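Side-chain contact in thiamine pyrophosphokinase (Candida albicans, PDB 2G9Z), which probably catalyses the transfer of pyrophosphate from ATP to thiamine, yielding the cofactor thiamine pyrophosphate: residues Ile290-Gly295 / Asp299-Lys304. Sequence-based numbering, arbitrary orientation.
Sequences ILNSYG and DMRNWK. With VNP (3-[(4-amino-2-methylpyrimidin-5-yl)methyl]-5-(2-{[hydroxy(phosphonoamino)phosphoryl]oxy}ethyl)-4-methyl-1,3-thiazol-3-I um), chain N.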
loop_
_atom_site.group_PDB
_atom_site.type_symbol
_atom_site.label_atom_id
_atom_site.label_comp_id
_atom_site.label_asym_id
_atom_site.label_seq_id
_atom_site.Cartn_x
_atom_site.Cartn_y
_atom_site.Cartn_z
ATOM N N ILE A 290 -0.545 -21.063 -4.015
ATOM C CA ILE A 290 0.076 -21.679 -5.182
ATOM C C ILE A 290 -0.490 -21.031 -6.433
ATOM O O ILE A 290 -1.704 -20.958 -6.598
ATOM C CB ILE A 290 -0.226 -23.191 -5.268
ATOM C CG1 ILE A 290 0.055 -23.870 -3.929
ATOM C CG2 ILE A 290 0.622 -23.819 -6.370
ATOM C CD1 ILE A 290 1.492 -23.832 -3.511
ATOM N N LEU A 291 0.391 -20.581 -7.319
ATOM C CA LEU A 291 -0.045 -19.931 -8.549
ATOM C C LEU A 291 0.380 -20.635 -9.838
ATOM O O LEU A 291 1.439 -21.257 -9.915
ATOM C CB LEU A 291 0.485 -18.496 -8.593
ATOM C CG LEU A 291 0.103 -17.514 -7.480
ATOM C CD1 LEU A 291 0.953 -16.249 -7.603
ATOM C CD2 LEU A 291 -1.371 -17.188 -7.571
ATOM N N ASN A 292 -0.474 -20.518 -10.846
ATOM C CA ASN A 292 -0.227 -21.049 -12.179
ATOM C C ASN A 292 -0.765 -19.979 -13.106
ATOM O O ASN A 292 -1.950 -19.672 -13.069
ATOM C CB ASN A 292 -0.982 -22.357 -12.421
ATOM C CG ASN A 292 -0.320 -23.543 -11.761
ATOM O OD1 ASN A 292 0.866 -23.805 -11.972
ATOM N ND2 ASN A 292 -1.084 -24.277 -10.961
ATOM N N SER A 293 0.102 -19.387 -13.917
ATOM C CA SER A 293 -0.354 -18.349 -14.830
ATOM C C SER A 293 -0.051 -18.694 -16.277
ATOM O O SER A 293 0.890 -19.430 -16.566
ATOM C CB SER A 293 0.286 -17.001 -14.484
ATOM O OG SER A 293 1.690 -17.024 -14.658
ATOM N N TYR A 294 -0.876 -18.169 -17.175
ATOM C CA TYR A 294 -0.710 -18.374 -18.610
ATOM C C TYR A 294 -0.981 -17.015 -19.245
ATOM O O TYR A 294 -2.113 -16.536 -19.226
ATOM C CB TYR A 294 -1.721 -19.406 -19.117
ATOM C CG TYR A 294 -1.724 -20.680 -18.308
ATOM C CD1 TYR A 294 -0.863 -21.737 -18.618
ATOM C CD2 TYR A 294 -2.545 -20.806 -17.188
ATOM C CE1 TYR A 294 -0.819 -22.888 -17.825
ATOM C CE2 TYR A 294 -2.507 -21.943 -16.393
ATOM C CZ TYR A 294 -1.644 -22.979 -16.713
ATOM O OH TYR A 294 -1.611 -24.094 -15.909
ATOM N N GLY A 295 0.055 -16.384 -19.786
ATOM C CA GLY A 295 -0.138 -15.082 -20.398
ATOM C C GLY A 295 0.653 -13.950 -19.764
ATOM O O GLY A 295 0.643 -12.833 -20.267
ATOM N N ASP A 299 5.472 -16.176 -16.413
ATOM C CA ASP A 299 4.417 -17.101 -16.036
ATOM C C ASP A 299 4.888 -18.038 -14.950
ATOM O O ASP A 299 6.033 -18.494 -14.952
ATOM C CB ASP A 299 3.925 -17.915 -17.245
ATOM C CG ASP A 299 2.784 -17.230 -17.985
ATOM O OD1 ASP A 299 1.992 -16.514 -17.321
ATOM O OD2 ASP A 299 2.665 -17.418 -19.220
ATOM N N MET A 300 3.987 -18.332 -14.026
ATOM C CA MET A 300 4.297 -19.203 -12.907
ATOM C C MET A 300 3.576 -20.538 -13.028
ATOM O O MET A 300 2.479 -20.625 -13.577
ATOM C CB MET A 300 3.890 -18.508 -11.600
ATOM C CG MET A 300 4.692 -17.242 -11.286
ATOM S SD MET A 300 3.772 -16.001 -10.307
ATOM C CE MET A 300 2.785 -15.256 -11.587
ATOM N N ARG A 301 4.216 -21.584 -12.524
ATOM C CA ARG A 301 3.628 -22.912 -12.521
ATOM C C ARG A 301 3.937 -23.477 -11.143
ATOM O O ARG A 301 5.097 -23.573 -10.760
ATOM C CB ARG A 301 4.237 -23.788 -13.628
ATOM C CG ARG A 301 3.995 -23.245 -15.044
ATOM C CD ARG A 301 2.511 -22.986 -15.283
ATOM N NE ARG A 301 2.281 -21.974 -16.311
ATOM C CZ ARG A 301 2.523 -22.147 -17.606
ATOM N NH1 ARG A 301 3.004 -23.307 -18.050
ATOM N NH2 ARG A 301 2.299 -21.153 -18.456
ATOM N N ASN A 302 2.891 -23.806 -10.391
ATOM C CA ASN A 302 3.046 -24.354 -9.045
ATOM C C ASN A 302 3.998 -23.496 -8.213
ATOM O O ASN A 302 4.768 -24.008 -7.400
ATOM C CB ASN A 302 3.567 -25.787 -9.137
ATOM C CG ASN A 302 2.614 -26.698 -9.893
ATOM O OD1 ASN A 302 1.466 -26.883 -9.493
ATOM N ND2 ASN A 302 3.087 -27.265 -10.995
ATOM N N TRP A 303 3.916 -22.184 -8.419
ATOM C CA TRP A 303 4.764 -21.215 -7.735
ATOM C C TRP A 303 4.112 -20.754 -6.431
ATOM O O TRP A 303 3.040 -20.137 -6.452
ATOM C CB TRP A 303 4.987 -20.022 -8.663
ATOM C CG TRP A 303 6.182 -19.192 -8.351
ATOM C CD1 TRP A 303 7.489 -19.520 -8.570
ATOM C CD2 TRP A 303 6.183 -17.866 -7.812
ATOM N NE1 TRP A 303 8.305 -18.475 -8.206
ATOM C CE2 TRP A 303 7.529 -17.448 -7.736
ATOM C CE3 TRP A 303 5.176 -16.989 -7.388
ATOM C CZ2 TRP A 303 7.896 -16.187 -7.252
ATOM C CZ3 TRP A 303 5.539 -15.736 -6.906
ATOM C CH2 TRP A 303 6.888 -15.349 -6.843
ATOM N N LYS A 304 4.766 -21.050 -5.308
ATOM C CA LYS A 304 4.257 -20.693 -3.981
ATOM C C LYS A 304 4.623 -19.265 -3.599
ATOM O O LYS A 304 5.799 -18.896 -3.589
ATOM C CB LYS A 304 4.819 -21.639 -2.918
ATOM C CG LYS A 304 4.576 -23.107 -3.189
ATOM C CD LYS A 304 5.266 -23.972 -2.153
ATOM C CE LYS A 304 5.171 -25.444 -2.514
ATOM N NZ LYS A 304 5.949 -26.294 -1.568
HETATM O O2G VNP N . 10.863 -2.652 -14.218
HETATM P PG VNP N . 10.075 -1.844 -13.075
HETATM O O3G VNP N . 8.636 -2.195 -13.080
HETATM O O1G VNP N . 10.311 -0.285 -13.396
HETATM N N3B VNP N . 10.775 -2.169 -11.644
HETATM P PB VNP N . 12.378 -2.411 -11.727
HETATM O O2B VNP N . 12.918 -2.456 -10.350
HETATM O O1B VNP N . 12.943 -1.407 -12.654
HETATM O O1 VNP N . 12.524 -3.864 -12.410
HETATM C C7 VNP N . 12.005 -5.073 -11.843
HETATM C C12 VNP N . 12.908 -6.202 -12.342
HETATM C C11 VNP N . 12.488 -7.635 -11.996
HETATM C C10 VNP N . 11.341 -8.226 -12.820
HETATM C CM4 VNP N . 11.074 -7.826 -14.273
HETATM S S1 VNP N . 11.881 -7.968 -10.310
HETATM C C9 VNP N . 10.828 -9.255 -10.854
HETATM N N5 VNP N . 10.582 -9.105 -12.157
HETATM C C7A VNP N . 9.473 -9.795 -12.835
HETATM C C5A VNP N . 9.086 -11.127 -12.185
HETATM C C6A VNP N . 7.787 -11.220 -11.700
HETATM N N1A VNP N . 7.325 -12.353 -11.204
HETATM C C2A VNP N . 8.097 -13.447 -11.151
HETATM C CM2 VNP N . 7.518 -14.754 -10.604
HETATM N N3A VNP N . 9.359 -13.404 -11.598
HETATM C C4A VNP N . 9.869 -12.275 -12.111
HETATM N N4A VNP N . 11.126 -12.276 -12.549
HETATM O O HOH W 1 -0.855 -27.242 -10.862
#
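With chi1 at 64°, Ser293 sets its OG between its own backbone N and carbonyl carbon, from where it reaches both Asp299 and Met300; Arg301, bent at chi2, turns its guanidinium back toward Ser293 and Tyr294. Ser293 OG donates to Asp299 OD1, meeting the anti side of that oxygen, and accepts from Met300 N at 2.7 Å, so two bonds fix the hydroxyl. Asp299 OD2 uses its syn lone pair for Gly295 N, 2.9 Å away, and also binds Gln27. Arg301 holds Ser293 O with two nitrogens of one edge: NE and NH2 each lie 2.9 Å from that one oxygen, which sits in the guanidinium plane. Over one face of the guanidinium comes Tyr294, whose CE1 stands 3.4 Å above its centre; ring and guanidinium planes are 28° apart, an oblique overlap rather than a parallel stack.

Asn302 N donates to Asn292 OD1 at 2.6 Å from well above the amide plane, and one water bridges Asn292 ND2 to Asn302 OD1, the two amide planes being nearly perpendicular (87°). Leu291 runs alongside Met300, CD1 to SD 3.9 Å, while Leu280 of strand 277-281 touches both. Leu291 CD1 also approaches the edge of the Trp303 ring. Met300 CG and the pyrimidine methyl CM2 of the ligand VNP lie over one face of this indole, and CM2 is 3.7 Å from Trp303 CZ2.

Antiparallel backbone bonds between Leu291 and Trp303 join the strands. Leu291 on one strand is opposed by both Asn302 and Trp303 on the other, and the positive phi of Asn302 fits a G1 beta bulge. This bulged beta hairpin belongs to the vitamin B1-binding domain, where Met300 and Trp303 line the pocket for the pyrimidine end of the bound thiamine pyrophosphate analogue.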